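Local coordinates for tyrosyl-tRNA synthetase (Archaeoglobus fulgidus, PDB 2CYB), which probably catalyses the ATP-dependent attachment of tyrosine to its cognate tRNA, working as a homodimer that activates the amino acid before transferring it, at residues L77-T82 with V144-E149; L123-M128 with Q162-A167; M156-M161 with R181-L186; V171-G176 with S198-H203. One frame throughout, in Å; residues are numbered along the deposited sequence.

Contact 1: residues L77-T82 with V144-E149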
loop_
_atom_site.group_PDB
_atom_site.type_symbol
_atom_site.label_atom_id
_atom_site.label_comp_id
_atom_site.label_asym_id
_atom_site.label_seq_id
_atom_site.Cartn_x
_atom_site.Cartn_y
_atom_site.Cartn_z
ATOM N N LEU A 77 -1.089 8.694 -6.661
ATOM C CA LEU A 77 -0.425 7.399 -6.523
ATOM C C LEU A 77 0.225 6.945 -7.818
ATOM O O LEU A 77 1.203 6.189 -7.805
ATOM C CB LEU A 77 -1.435 6.337 -6.114
ATOM C CG LEU A 77 -2.148 6.474 -4.777
ATOM C CD1 LEU A 77 -3.161 5.333 -4.665
ATOM C CD2 LEU A 77 -1.126 6.429 -3.636
ATOM N N ASN A 78 -0.342 7.385 -8.933
ATOM C CA ASN A 78 0.158 6.994 -10.252
ATOM C C ASN A 78 1.107 8.045 -10.829
ATOM O O ASN A 78 1.238 8.183 -12.048
ATOM C CB ASN A 78 -1.026 6.750 -11.203
ATOM C CG ASN A 78 -0.713 5.719 -12.292
ATOM O OD1 ASN A 78 -1.538 5.462 -13.176
ATOM N ND2 ASN A 78 0.472 5.128 -12.229
ATOM N N GLU A 79 1.743 8.794 -9.930
ATOM C CA GLU A 79 2.740 9.810 -10.278
ATOM C C GLU A 79 2.313 10.897 -11.271
ATOM O O GLU A 79 3.074 11.249 -12.183
ATOM C CB GLU A 79 3.992 9.105 -10.807
ATOM C CG GLU A 79 4.342 7.823 -10.053
ATOM C CD GLU A 79 5.582 7.136 -10.605
ATOM O OE1 GLU A 79 6.706 7.591 -10.303
ATOM O OE2 GLU A 79 5.432 6.146 -11.352
ATOM N N LYS A 80 1.118 11.448 -11.087
ATOM C CA LYS A 80 0.630 12.489 -11.987
ATOM C C LYS A 80 0.855 13.905 -11.464
ATOM O O LYS A 80 0.277 14.865 -11.983
ATOM C CB LYS A 80 -0.857 12.279 -12.282
ATOM C CG LYS A 80 -1.174 10.949 -12.943
ATOM C CD LYS A 80 -0.443 10.815 -14.269
ATOM C CE LYS A 80 -0.918 9.597 -15.058
ATOM N NZ LYS A 80 -0.597 8.307 -14.391
ATOM N N GLY A 81 1.687 14.039 -10.435
ATOM C CA GLY A 81 1.971 15.355 -9.895
ATOM C C GLY A 81 1.721 15.534 -8.412
ATOM O O GLY A 81 1.494 14.577 -7.671
ATOM N N THR A 82 1.782 16.783 -7.975
ATOM C CA THR A 82 1.554 17.101 -6.578
ATOM C C THR A 82 0.061 17.183 -6.328
ATOM O O THR A 82 -0.739 17.293 -7.266
ATOM C CB THR A 82 2.178 18.451 -6.215
ATOM O OG1 THR A 82 1.496 19.490 -6.924
ATOM C CG2 THR A 82 3.656 18.466 -6.592
ATOM N N VAL A 144 -2.254 -0.188 -16.536
ATOM C CA VAL A 144 -2.717 1.039 -15.885
ATOM C C VAL A 144 -1.612 1.882 -15.252
ATOM O O VAL A 144 -1.632 3.115 -15.327
ATOM C CB VAL A 144 -3.759 0.697 -14.792
ATOM C CG1 VAL A 144 -4.260 1.971 -14.111
ATOM C CG2 VAL A 144 -4.911 -0.074 -15.411
ATOM N N SER A 145 -0.654 1.211 -14.629
ATOM C CA SER A 145 0.452 1.878 -13.963
ATOM C C SER A 145 1.340 2.692 -14.899
ATOM O O SER A 145 1.637 2.275 -16.021
ATOM C CB SER A 145 1.310 0.842 -13.231
ATOM O OG SER A 145 2.418 1.451 -12.595
ATOM N N ARG A 146 1.747 3.867 -14.435
ATOM C CA ARG A 146 2.644 4.712 -15.208
ATOM C C ARG A 146 3.972 3.948 -15.314
ATOM O O ARG A 146 4.744 4.151 -16.247
ATOM C CB ARG A 146 2.857 6.046 -14.489
ATOM C CG ARG A 146 3.962 6.911 -15.073
ATOM C CD ARG A 146 4.057 8.237 -14.331
ATOM N NE ARG A 146 5.254 9.004 -14.682
ATOM C CZ ARG A 146 6.500 8.621 -14.409
ATOM N NH1 ARG A 146 6.725 7.474 -13.781
ATOM N NH2 ARG A 146 7.523 9.388 -14.762
ATOM N N ARG A 147 4.221 3.064 -14.348
ATOM C CA ARG A 147 5.443 2.264 -14.333
ATOM C C ARG A 147 5.155 0.773 -14.464
ATOM O O ARG A 147 4.738 0.129 -13.502
ATOM C CB ARG A 147 6.227 2.503 -13.042
ATOM C CG ARG A 147 6.717 3.924 -12.866
ATOM C CD ARG A 147 7.838 3.992 -11.846
ATOM N NE ARG A 147 8.332 5.355 -11.691
ATOM C CZ ARG A 147 9.520 5.671 -11.186
ATOM N NH1 ARG A 147 10.348 4.714 -10.785
ATOM N NH2 ARG A 147 9.878 6.944 -11.082
ATOM N N LYS A 148 5.392 0.220 -15.648
ATOM C CA LYS A 148 5.152 -1.201 -15.871
ATOM C C LYS A 148 6.208 -2.018 -15.133
ATOM O O LYS A 148 5.905 -3.040 -14.514
ATOM C CB LYS A 148 5.204 -1.517 -17.368
ATOM C CG LYS A 148 4.669 -2.894 -17.730
ATOM C CD LYS A 148 4.836 -3.176 -19.218
ATOM C CE LYS A 148 4.155 -4.477 -19.617
ATOM N NZ LYS A 148 4.645 -5.636 -18.822
ATOM N N GLU A 149 7.453 -1.558 -15.198
ATOM C CA GLU A 149 8.548 -2.247 -14.535
ATOM C C GLU A 149 8.984 -1.404 -13.335
ATOM O O GLU A 149 8.883 -0.176 -13.369
ATOM C CB GLU A 149 9.719 -2.419 -15.510
ATOM C CG GLU A 149 10.562 -3.666 -15.277
ATOM C CD GLU A 149 9.849 -4.944 -15.699
ATOM O OE1 GLU A 149 9.501 -5.069 -16.893
ATOM O OE2 GLU A 149 9.639 -5.823 -14.835
#
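Glu79 sets its CG beside its own backbone N (chi1 -39°) and then runs extended to the carboxylate, while Arg146 comes to meet it with CG anti to the backbone N (chi1 170°) and an extended chain as far as NE. The two side chains cross at about a right angle, and CD of Arg146 packs 3.6 Å from CB of Glu79. OE2 of Glu79 meets both arginines: it lies 3.1 Å from NH1 of Arg146 and 3.0 Å from NE of Arg147. Both salt bridges are bent, so as hydrogen bonds they are weak. Beside this network, Lys80 NZ turns back to the carbonyl O of Asn78 at 3.0 Å and also pairs with Glu40. Val144, at the start of the second loop, touches the bound tyrosine. Glu79, at positive phi, is the C-prime residue of a Schellman motif, the classic way of ending a helix, here helix 72-77.

Contact 2: residues L123-M128 with Q162-A167. With TYR (tyrosine), chain C.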
loop_
_atom_site.group_PDB
_atom_site.type_symbol
_atom_site.label_atom_id
_atom_site.label_comp_id
_atom_site.label_asym_id
_atom_site.label_seq_id
_atom_site.Cartn_x
_atom_site.Cartn_y
_atom_site.Cartn_z
ATOM N N LEU A 123 -9.614 1.481 6.544
ATOM C CA LEU A 123 -9.636 0.163 7.146
ATOM C C LEU A 123 -9.943 -0.880 6.068
ATOM O O LEU A 123 -9.358 -1.972 6.066
ATOM C CB LEU A 123 -10.671 0.121 8.272
ATOM C CG LEU A 123 -10.471 -0.854 9.436
ATOM C CD1 LEU A 123 -9.001 -1.198 9.654
ATOM C CD2 LEU A 123 -11.044 -0.192 10.684
ATOM N N ASP A 124 -10.843 -0.549 5.140
ATOM C CA ASP A 124 -11.172 -1.480 4.060
ATOM C C ASP A 124 -9.954 -1.717 3.168
ATOM O O ASP A 124 -9.740 -2.832 2.676
ATOM C CB ASP A 124 -12.324 -0.945 3.210
ATOM C CG ASP A 124 -13.681 -1.294 3.784
ATOM O OD1 ASP A 124 -14.675 -0.687 3.343
ATOM O OD2 ASP A 124 -13.751 -2.176 4.666
ATOM N N VAL A 125 -9.175 -0.664 2.945
ATOM C CA VAL A 125 -7.971 -0.774 2.126
ATOM C C VAL A 125 -7.028 -1.769 2.782
ATOM O O VAL A 125 -6.459 -2.638 2.113
ATOM C CB VAL A 125 -7.244 0.591 1.973
ATOM C CG1 VAL A 125 -5.864 0.384 1.347
ATOM C CG2 VAL A 125 -8.069 1.521 1.107
ATOM N N LEU A 126 -6.869 -1.653 4.099
ATOM C CA LEU A 126 -5.983 -2.564 4.815
ATOM C C LEU A 126 -6.477 -4.010 4.727
ATOM O O LEU A 126 -5.677 -4.936 4.583
ATOM C CB LEU A 126 -5.841 -2.133 6.279
ATOM C CG LEU A 126 -5.158 -0.781 6.513
ATOM C CD1 LEU A 126 -4.846 -0.644 7.988
ATOM C CD2 LEU A 126 -3.880 -0.664 5.685
ATOM N N LYS A 127 -7.790 -4.200 4.806
ATOM C CA LYS A 127 -8.378 -5.535 4.714
ATOM C C LYS A 127 -8.172 -6.081 3.303
ATOM O O LYS A 127 -7.808 -7.251 3.121
ATOM C CB LYS A 127 -9.870 -5.479 5.040
ATOM C CG LYS A 127 -10.162 -5.153 6.497
ATOM C CD LYS A 127 -11.661 -5.030 6.752
ATOM C CE LYS A 127 -11.951 -4.794 8.229
ATOM N NZ LYS A 127 -13.414 -4.686 8.500
ATOM N N MET A 128 -8.420 -5.238 2.306
ATOM C CA MET A 128 -8.214 -5.642 0.913
ATOM C C MET A 128 -6.745 -6.027 0.705
ATOM O O MET A 128 -6.439 -7.035 0.059
ATOM C CB MET A 128 -8.571 -4.496 -0.039
ATOM C CG MET A 128 -10.051 -4.355 -0.343
ATOM S SD MET A 128 -10.646 -5.729 -1.366
ATOM C CE MET A 128 -9.935 -5.302 -2.934
ATOM N N GLN A 162 -9.333 1.342 -6.117
ATOM C CA GLN A 162 -10.287 1.435 -7.214
ATOM C C GLN A 162 -11.439 0.471 -6.956
ATOM O O GLN A 162 -12.605 0.828 -7.119
ATOM C CB GLN A 162 -9.627 1.091 -8.550
ATOM C CG GLN A 162 -10.581 1.217 -9.726
ATOM C CD GLN A 162 -9.855 1.240 -11.054
ATOM O OE1 GLN A 162 -8.706 1.678 -11.135
ATOM N NE2 GLN A 162 -10.530 0.794 -12.108
ATOM N N ALA A 163 -11.106 -0.749 -6.544
ATOM C CA ALA A 163 -12.122 -1.753 -6.251
ATOM C C ALA A 163 -13.015 -1.247 -5.122
ATOM O O ALA A 163 -14.236 -1.376 -5.190
ATOM C CB ALA A 163 -11.470 -3.073 -5.859
ATOM N N LEU A 164 -12.413 -0.660 -4.091
ATOM C CA LEU A 164 -13.196 -0.136 -2.977
ATOM C C LEU A 164 -14.056 1.058 -3.350
ATOM O O LEU A 164 -15.079 1.310 -2.703
ATOM C CB LEU A 164 -12.290 0.232 -1.803
ATOM C CG LEU A 164 -11.789 -0.980 -1.015
ATOM C CD1 LEU A 164 -10.717 -0.536 -0.012
ATOM C CD2 LEU A 164 -12.978 -1.652 -0.305
ATOM N N ASP A 165 -13.660 1.803 -4.380
ATOM C CA ASP A 165 -14.462 2.951 -4.801
ATOM C C ASP A 165 -15.838 2.471 -5.249
ATOM O O ASP A 165 -16.836 3.147 -5.025
ATOM C CB ASP A 165 -13.796 3.693 -5.963
ATOM C CG ASP A 165 -12.561 4.438 -5.540
ATOM O OD1 ASP A 165 -11.709 4.685 -6.413
ATOM O OD2 ASP A 165 -12.449 4.789 -4.343
ATOM N N ILE A 166 -15.882 1.301 -5.882
ATOM C CA ILE A 166 -17.140 0.741 -6.361
ATOM C C ILE A 166 -18.102 0.546 -5.184
ATOM O O ILE A 166 -19.262 0.964 -5.234
ATOM C CB ILE A 166 -16.907 -0.618 -7.070
ATOM C CG1 ILE A 166 -16.094 -0.400 -8.355
ATOM C CG2 ILE A 166 -18.243 -1.274 -7.395
ATOM C CD1 ILE A 166 -15.574 -1.680 -8.969
ATOM N N ALA A 167 -17.604 -0.064 -4.115
ATOM C CA ALA A 167 -18.426 -0.309 -2.930
ATOM C C ALA A 167 -18.797 0.964 -2.178
ATOM O O ALA A 167 -19.955 1.161 -1.814
ATOM C CB ALA A 167 -17.706 -1.258 -1.992
HETATM N N TYR C . -7.895 3.245 -13.255
HETATM C CA TYR C . -8.641 4.243 -14.060
HETATM C C TYR C . -7.850 4.650 -15.301
HETATM O O TYR C . -8.360 5.484 -16.067
HETATM C CB TYR C . -8.953 5.466 -13.191
HETATM C CG TYR C . -9.841 5.107 -12.024
HETATM C CD1 TYR C . -9.455 5.369 -10.709
HETATM C CD2 TYR C . -11.081 4.493 -12.245
HETATM C CE1 TYR C . -10.292 5.029 -9.632
HETATM C CE2 TYR C . -11.913 4.152 -11.193
HETATM C CZ TYR C . -11.518 4.423 -9.889
HETATM O OH TYR C . -12.364 4.098 -8.859
HETATM O OXT TYR C . -6.739 4.115 -15.499
#
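Leu164 points at helix 123-128 and pushes its two methyl groups against three of that helix's residues. Its CD1 lies over the backbone, 3.3 Å from Val125 N, and also meets CG2 of Val125 at 3.5 Å; CD2 rests 3.6 Å from CB of Asp124. Met128 slides past Leu164 in the opposite direction, its CG 3.9 Å from CG of Leu164. Bends at chi2 and chi3 (-70° and -74°) then carry the Met128 methyl CE to 4.0 Å from CB of Ala163. The short helix axes are 10.3 Å apart at an angle of 128°. The polar end of Asp124 is engaged by Tyr196 and His168. Gln162 and Asp165 serve the bound tyrosine instead: its ammonium N donates to Gln162 OE1 at 2.8 Å and its OH to Asp165 OD1 at 2.6 Å. CG of Gln162 packs against the substrate ring near CZ. An alanine here would probably leave the substrate ammonium with one acceptor fewer and open a gap beside the ring. The chemistry is divided: apolar contacts hold helix 154-168 to its neighbour, while its polar side chains read both ends of the substrate, Asp165 probably helping to select the phenolic hydroxyl.

Contact 3: residues M156-M161 with R181-L186. With TYR (tyrosine), chain C.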
loop_
_atom_site.group_PDB
_atom_site.type_symbol
_atom_site.label_atom_id
_atom_site.label_comp_id
_atom_site.label_asym_id
_atom_site.label_seq_id
_atom_site.Cartn_x
_atom_site.Cartn_y
_atom_site.Cartn_z
ATOM N N MET A 156 0.666 -0.262 -6.183
ATOM C CA MET A 156 0.147 -1.563 -5.768
ATOM C C MET A 156 -1.061 -1.372 -4.849
ATOM O O MET A 156 -1.862 -2.287 -4.662
ATOM C CB MET A 156 1.236 -2.373 -5.058
ATOM C CG MET A 156 2.480 -2.600 -5.907
ATOM S SD MET A 156 2.145 -3.592 -7.398
ATOM C CE MET A 156 1.973 -2.294 -8.654
ATOM N N ILE A 157 -1.174 -0.181 -4.262
ATOM C CA ILE A 157 -2.303 0.153 -3.393
ATOM C C ILE A 157 -3.465 0.605 -4.293
ATOM O O ILE A 157 -4.630 0.331 -4.011
ATOM C CB ILE A 157 -1.944 1.319 -2.442
ATOM C CG1 ILE A 157 -0.870 0.873 -1.450
ATOM C CG2 ILE A 157 -3.191 1.810 -1.711
ATOM C CD1 ILE A 157 -0.282 2.024 -0.651
ATOM N N TYR A 158 -3.109 1.298 -5.374
ATOM C CA TYR A 158 -4.033 1.837 -6.383
ATOM C C TYR A 158 -5.213 0.918 -6.785
ATOM O O TYR A 158 -6.374 1.326 -6.699
ATOM C CB TYR A 158 -3.190 2.242 -7.611
ATOM C CG TYR A 158 -3.896 2.910 -8.769
ATOM C CD1 TYR A 158 -3.544 4.207 -9.175
ATOM C CD2 TYR A 158 -4.854 2.226 -9.514
ATOM C CE1 TYR A 158 -4.128 4.792 -10.301
ATOM C CE2 TYR A 158 -5.441 2.798 -10.632
ATOM C CZ TYR A 158 -5.080 4.074 -11.020
ATOM O OH TYR A 158 -5.698 4.631 -12.114
ATOM N N PRO A 159 -4.941 -0.333 -7.212
ATOM C CA PRO A 159 -6.052 -1.215 -7.603
ATOM C C PRO A 159 -7.017 -1.551 -6.477
ATOM O O PRO A 159 -8.217 -1.669 -6.698
ATOM C CB PRO A 159 -5.342 -2.458 -8.149
ATOM C CG PRO A 159 -4.074 -2.496 -7.324
ATOM C CD PRO A 159 -3.651 -1.038 -7.313
ATOM N N LEU A 160 -6.492 -1.705 -5.271
ATOM C CA LEU A 160 -7.336 -2.011 -4.127
ATOM C C LEU A 160 -8.326 -0.872 -3.892
ATOM O O LEU A 160 -9.508 -1.102 -3.625
ATOM C CB LEU A 160 -6.478 -2.207 -2.877
ATOM C CG LEU A 160 -5.282 -3.150 -3.018
ATOM C CD1 LEU A 160 -4.600 -3.285 -1.660
ATOM C CD2 LEU A 160 -5.737 -4.509 -3.534
ATOM N N MET A 161 -7.834 0.355 -3.999
ATOM C CA MET A 161 -8.664 1.525 -3.789
ATOM C C MET A 161 -9.698 1.679 -4.884
ATOM O O MET A 161 -10.809 2.111 -4.617
ATOM C CB MET A 161 -7.798 2.780 -3.693
ATOM C CG MET A 161 -7.082 2.904 -2.356
ATOM S SD MET A 161 -6.095 4.405 -2.281
ATOM C CE MET A 161 -7.342 5.680 -2.579
ATOM N N ARG A 181 -10.055 -4.229 -16.847
ATOM C CA ARG A 181 -10.615 -5.559 -16.608
ATOM C C ARG A 181 -10.072 -6.327 -15.413
ATOM O O ARG A 181 -10.846 -6.852 -14.612
ATOM C CB ARG A 181 -10.492 -6.431 -17.868
ATOM C CG ARG A 181 -11.380 -7.672 -17.821
ATOM C CD ARG A 181 -11.283 -8.534 -19.085
ATOM N NE ARG A 181 -12.338 -9.548 -19.104
ATOM C CZ ARG A 181 -12.487 -10.499 -18.185
ATOM N NH1 ARG A 181 -11.644 -10.584 -17.165
ATOM N NH2 ARG A 181 -13.495 -11.355 -18.275
ATOM N N LYS A 182 -8.753 -6.399 -15.281
ATOM C CA LYS A 182 -8.172 -7.132 -14.168
ATOM C C LYS A 182 -8.511 -6.508 -12.824
ATOM O O LYS A 182 -8.734 -7.224 -11.850
ATOM C CB LYS A 182 -6.654 -7.258 -14.330
ATOM C CG LYS A 182 -6.256 -8.158 -15.497
ATOM C CD LYS A 182 -4.905 -8.810 -15.265
ATOM C CE LYS A 182 -4.548 -9.757 -16.405
ATOM N NZ LYS A 182 -3.202 -10.380 -16.236
ATOM N N ILE A 183 -8.541 -5.180 -12.765
ATOM C CA ILE A 183 -8.892 -4.509 -11.525
ATOM C C ILE A 183 -10.356 -4.828 -11.212
ATOM O O ILE A 183 -10.707 -5.126 -10.073
ATOM C CB ILE A 183 -8.675 -2.983 -11.629
ATOM C CG1 ILE A 183 -7.171 -2.683 -11.693
ATOM C CG2 ILE A 183 -9.307 -2.281 -10.431
ATOM C CD1 ILE A 183 -6.833 -1.202 -11.921
ATOM N N HIS A 184 -11.212 -4.800 -12.228
ATOM C CA HIS A 184 -12.612 -5.114 -12.001
ATOM C C HIS A 184 -12.807 -6.563 -11.573
ATOM O O HIS A 184 -13.682 -6.855 -10.761
ATOM C CB HIS A 184 -13.447 -4.803 -13.245
ATOM C CG HIS A 184 -13.690 -3.342 -13.449
ATOM N ND1 HIS A 184 -14.300 -2.837 -14.577
ATOM C CD2 HIS A 184 -13.419 -2.276 -12.657
ATOM C CE1 HIS A 184 -14.392 -1.521 -14.471
ATOM N NE2 HIS A 184 -13.866 -1.157 -13.315
ATOM N N MET A 185 -12.005 -7.483 -12.099
ATOM C CA MET A 185 -12.167 -8.872 -11.675
ATOM C C MET A 185 -11.733 -8.998 -10.217
ATOM O O MET A 185 -12.336 -9.746 -9.437
ATOM C CB MET A 185 -11.352 -9.820 -12.556
ATOM C CG MET A 185 -11.829 -9.877 -14.007
ATOM S SD MET A 185 -13.599 -10.269 -14.176
ATOM C CE MET A 185 -14.293 -8.621 -14.400
ATOM N N LEU A 186 -10.688 -8.266 -9.847
ATOM C CA LEU A 186 -10.212 -8.295 -8.472
ATOM C C LEU A 186 -11.335 -7.795 -7.559
ATOM O O LEU A 186 -11.555 -8.337 -6.477
ATOM C CB LEU A 186 -8.965 -7.410 -8.333
ATOM C CG LEU A 186 -8.391 -7.120 -6.940
ATOM C CD1 LEU A 186 -8.065 -8.413 -6.221
ATOM C CD2 LEU A 186 -7.137 -6.274 -7.085
HETATM N N TYR C . -7.895 3.245 -13.255
HETATM C CA TYR C . -8.641 4.243 -14.060
HETATM C C TYR C . -7.850 4.650 -15.301
HETATM O O TYR C . -8.360 5.484 -16.067
HETATM C CB TYR C . -8.953 5.466 -13.191
HETATM C CG TYR C . -9.841 5.107 -12.024
HETATM C CD1 TYR C . -9.455 5.369 -10.709
HETATM C CD2 TYR C . -11.081 4.493 -12.245
HETATM C CE1 TYR C . -10.292 5.029 -9.632
HETATM C CE2 TYR C . -11.913 4.152 -11.193
HETATM C CZ TYR C . -11.518 4.423 -9.889
HETATM O OH TYR C . -12.364 4.098 -8.859
HETATM O OXT TYR C . -6.739 4.115 -15.499
#
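Pro159 and Ile183 form the centre of an apolar contact between two helices, with CB of Pro159 4.0 Å from CG1 of Ile183. Leu186 extends the patch through CD2, which lies 4.3 Å from Pro159 CB and 4.2 Å from Leu160 CD2. At the pocket end, CD1 of Ile183 meets the edge of the Tyr158 ring at CE2, 4.4 Å away. The polar interactions belong to the ligand: the ammonium N of the bound tyrosine lies in the plane of that ring, at its edge, and donates to Tyr158 OH at 2.8 Å. Glu40 also hydrogen-bonds this hydroxyl, and His74 meets the ring edge-to-face. A phenylalanine in place of Tyr158 would probably cost the substrate ammonium an acceptor and leave Glu40 without this partner. Helix 156-161 is kinked around Pro159, and the short axes run 60° apart. Helix 154-168 thus supplies part of the amino-group end of the tyrosine pocket, with helix 181-190 packed against it, in this class I synthetase.

Contact 4: residues V171-G176 with S198-H203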
loop_
_atom_site.group_PDB
_atom_site.type_symbol
_atom_site.label_atom_id
_atom_site.label_comp_id
_atom_site.label_asym_id
_atom_site.label_seq_id
_atom_site.Cartn_x
_atom_site.Cartn_y
_atom_site.Cartn_z
ATOM N N VAL A 171 -21.953 1.792 -6.141
ATOM C CA VAL A 171 -22.061 1.533 -7.568
ATOM C C VAL A 171 -22.517 0.114 -7.898
ATOM O O VAL A 171 -22.054 -0.857 -7.302
ATOM C CB VAL A 171 -20.700 1.837 -8.252
ATOM C CG1 VAL A 171 -20.667 1.294 -9.674
ATOM C CG2 VAL A 171 -20.468 3.333 -8.249
ATOM N N ASP A 172 -23.447 0.009 -8.845
ATOM C CA ASP A 172 -23.970 -1.282 -9.281
ATOM C C ASP A 172 -23.278 -1.717 -10.562
ATOM O O ASP A 172 -23.073 -2.910 -10.796
ATOM C CB ASP A 172 -25.479 -1.187 -9.529
ATOM C CG ASP A 172 -26.240 -0.794 -8.287
ATOM O OD1 ASP A 172 -26.879 0.282 -8.283
ATOM O OD2 ASP A 172 -26.182 -1.565 -7.307
ATOM N N LEU A 173 -22.923 -0.735 -11.387
ATOM C CA LEU A 173 -22.262 -0.989 -12.661
ATOM C C LEU A 173 -20.977 -0.175 -12.795
ATOM O O LEU A 173 -21.010 1.055 -12.856
ATOM C CB LEU A 173 -23.207 -0.643 -13.819
ATOM C CG LEU A 173 -22.637 -0.786 -15.236
ATOM C CD1 LEU A 173 -22.362 -2.247 -15.534
ATOM C CD2 LEU A 173 -23.617 -0.214 -16.247
ATOM N N ALA A 174 -19.844 -0.869 -12.832
ATOM C CA ALA A 174 -18.546 -0.209 -12.984
ATOM C C ALA A 174 -18.239 -0.133 -14.479
ATOM O O ALA A 174 -18.143 -1.157 -15.144
ATOM C CB ALA A 174 -17.460 -1.012 -12.272
ATOM N N VAL A 175 -18.080 1.078 -14.993
ATOM C CA VAL A 175 -17.780 1.274 -16.406
ATOM C C VAL A 175 -16.322 1.708 -16.572
ATOM O O VAL A 175 -15.821 2.531 -15.808
ATOM C CB VAL A 175 -18.684 2.370 -17.022
ATOM C CG1 VAL A 175 -18.346 2.555 -18.490
ATOM C CG2 VAL A 175 -20.157 1.992 -16.863
ATOM N N GLY A 176 -15.642 1.147 -17.567
ATOM C CA GLY A 176 -14.263 1.534 -17.805
ATOM C C GLY A 176 -13.717 0.883 -19.055
ATOM O O GLY A 176 -14.352 -0.005 -19.626
ATOM N N SER A 198 -20.665 -7.941 -5.516
ATOM C CA SER A 198 -19.798 -8.016 -6.682
ATOM C C SER A 198 -20.453 -7.123 -7.734
ATOM O O SER A 198 -21.634 -7.276 -8.037
ATOM C CB SER A 198 -19.712 -9.462 -7.171
ATOM O OG SER A 198 -18.826 -9.581 -8.269
ATOM N N PRO A 199 -19.697 -6.170 -8.299
ATOM C CA PRO A 199 -20.260 -5.270 -9.307
ATOM C C PRO A 199 -20.379 -5.828 -10.713
ATOM O O PRO A 199 -19.618 -6.714 -11.128
ATOM C CB PRO A 199 -19.305 -4.088 -9.268
ATOM C CG PRO A 199 -17.984 -4.780 -9.078
ATOM C CD PRO A 199 -18.304 -5.798 -7.991
ATOM N N VAL A 200 -21.359 -5.305 -11.437
ATOM C CA VAL A 200 -21.553 -5.669 -12.827
ATOM C C VAL A 200 -20.549 -4.731 -13.497
ATOM O O VAL A 200 -20.390 -3.584 -13.064
ATOM C CB VAL A 200 -22.973 -5.317 -13.307
ATOM C CG1 VAL A 200 -23.168 -5.778 -14.742
ATOM C CG2 VAL A 200 -24.011 -5.952 -12.381
ATOM N N CYS A 201 -19.862 -5.209 -14.527
ATOM C CA CYS A 201 -18.877 -4.382 -15.213
ATOM C C CYS A 201 -19.158 -4.254 -16.710
ATOM O O CYS A 201 -19.540 -5.224 -17.369
ATOM C CB CYS A 201 -17.480 -4.964 -15.004
ATOM S SG CYS A 201 -17.062 -5.190 -13.253
ATOM N N LEU A 202 -18.979 -3.044 -17.232
ATOM C CA LEU A 202 -19.176 -2.778 -18.655
ATOM C C LEU A 202 -17.864 -2.204 -19.168
ATOM O O LEU A 202 -17.412 -1.159 -18.706
ATOM C CB LEU A 202 -20.311 -1.771 -18.863
ATOM C CG LEU A 202 -20.677 -1.480 -20.327
ATOM C CD1 LEU A 202 -22.096 -0.958 -20.402
ATOM C CD2 LEU A 202 -19.700 -0.477 -20.928
ATOM N N HIS A 203 -17.246 -2.886 -20.122
ATOM C CA HIS A 203 -15.968 -2.431 -20.646
ATOM C C HIS A 203 -16.033 -1.892 -22.066
ATOM O O HIS A 203 -16.655 -2.485 -22.944
ATOM C CB HIS A 203 -14.962 -3.570 -20.580
ATOM C CG HIS A 203 -14.711 -4.068 -19.189
ATOM N ND1 HIS A 203 -14.541 -5.402 -18.894
ATOM C CD2 HIS A 203 -14.590 -3.403 -18.017
ATOM C CE1 HIS A 203 -14.327 -5.540 -17.597
ATOM N NE2 HIS A 203 -14.351 -4.343 -17.043
#
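Two neighbouring parallel strands of the Rossmann-fold sheet meet here, joined in the chain by helix 181-190 as a beta-alpha-beta unit. Val200 sits between two bonds of the ladder: its N donates to Asp172 O at 3.0 Å, and its O accepts from Ala174 N at 2.8 Å. Leu202 repeats the pattern, its N bonding to Ala174 O at 2.9 Å and its O receiving Gly176 N at 3.1 Å. CA-H...O contacts add to the ladder, such as that from His203 CA to Gly176 O at 3.1 Å. On one face, Leu173 turns CG anti to the backbone N (chi1 177°) and spreads CD1 over the next strand, 3.7 Å from Val200 CG1 and 3.9 Å from Leu202 CB. Val175 lies side by side with Leu202 and points the same way, CG1 to CD2 at 4.1 Å; Leu59 of helix 47-61 covers Leu173 and Val175. The other face carries Ala174, Cys201 and His203, with Ile166 packed on Ala174. His203 is hydrogen-bonded to Glu16 and His184, and Asp172 forms a salt bridge with Lys30. The same-direction strands, with helices on both faces, are characteristic of the Rossmann-fold catalytic domain of class I aminoacyl-tRNA synthetases.

From the N terminus, contact 1 is the first to open, at the end of helix 72-77, and closes a long loop when the chain returns at 144-149. Contact 2 opens inside that loop, on helix 119-131, and closes beyond it on helix 154-168, so the two cross. Contact 3 starts earlier on this same helix and ends on helix 181-190, crossing contact 2 in turn. Contact 4 opens within contact 3's loop and closes after it, linking strands 173-177 and 200-204. Helix 154-168 is the common element: Tyr158 touches Val144 of contact 1, and Ile166 packs on Pro199 of contact 4. Cys201 of contact 4 packs on His184 of contact 3.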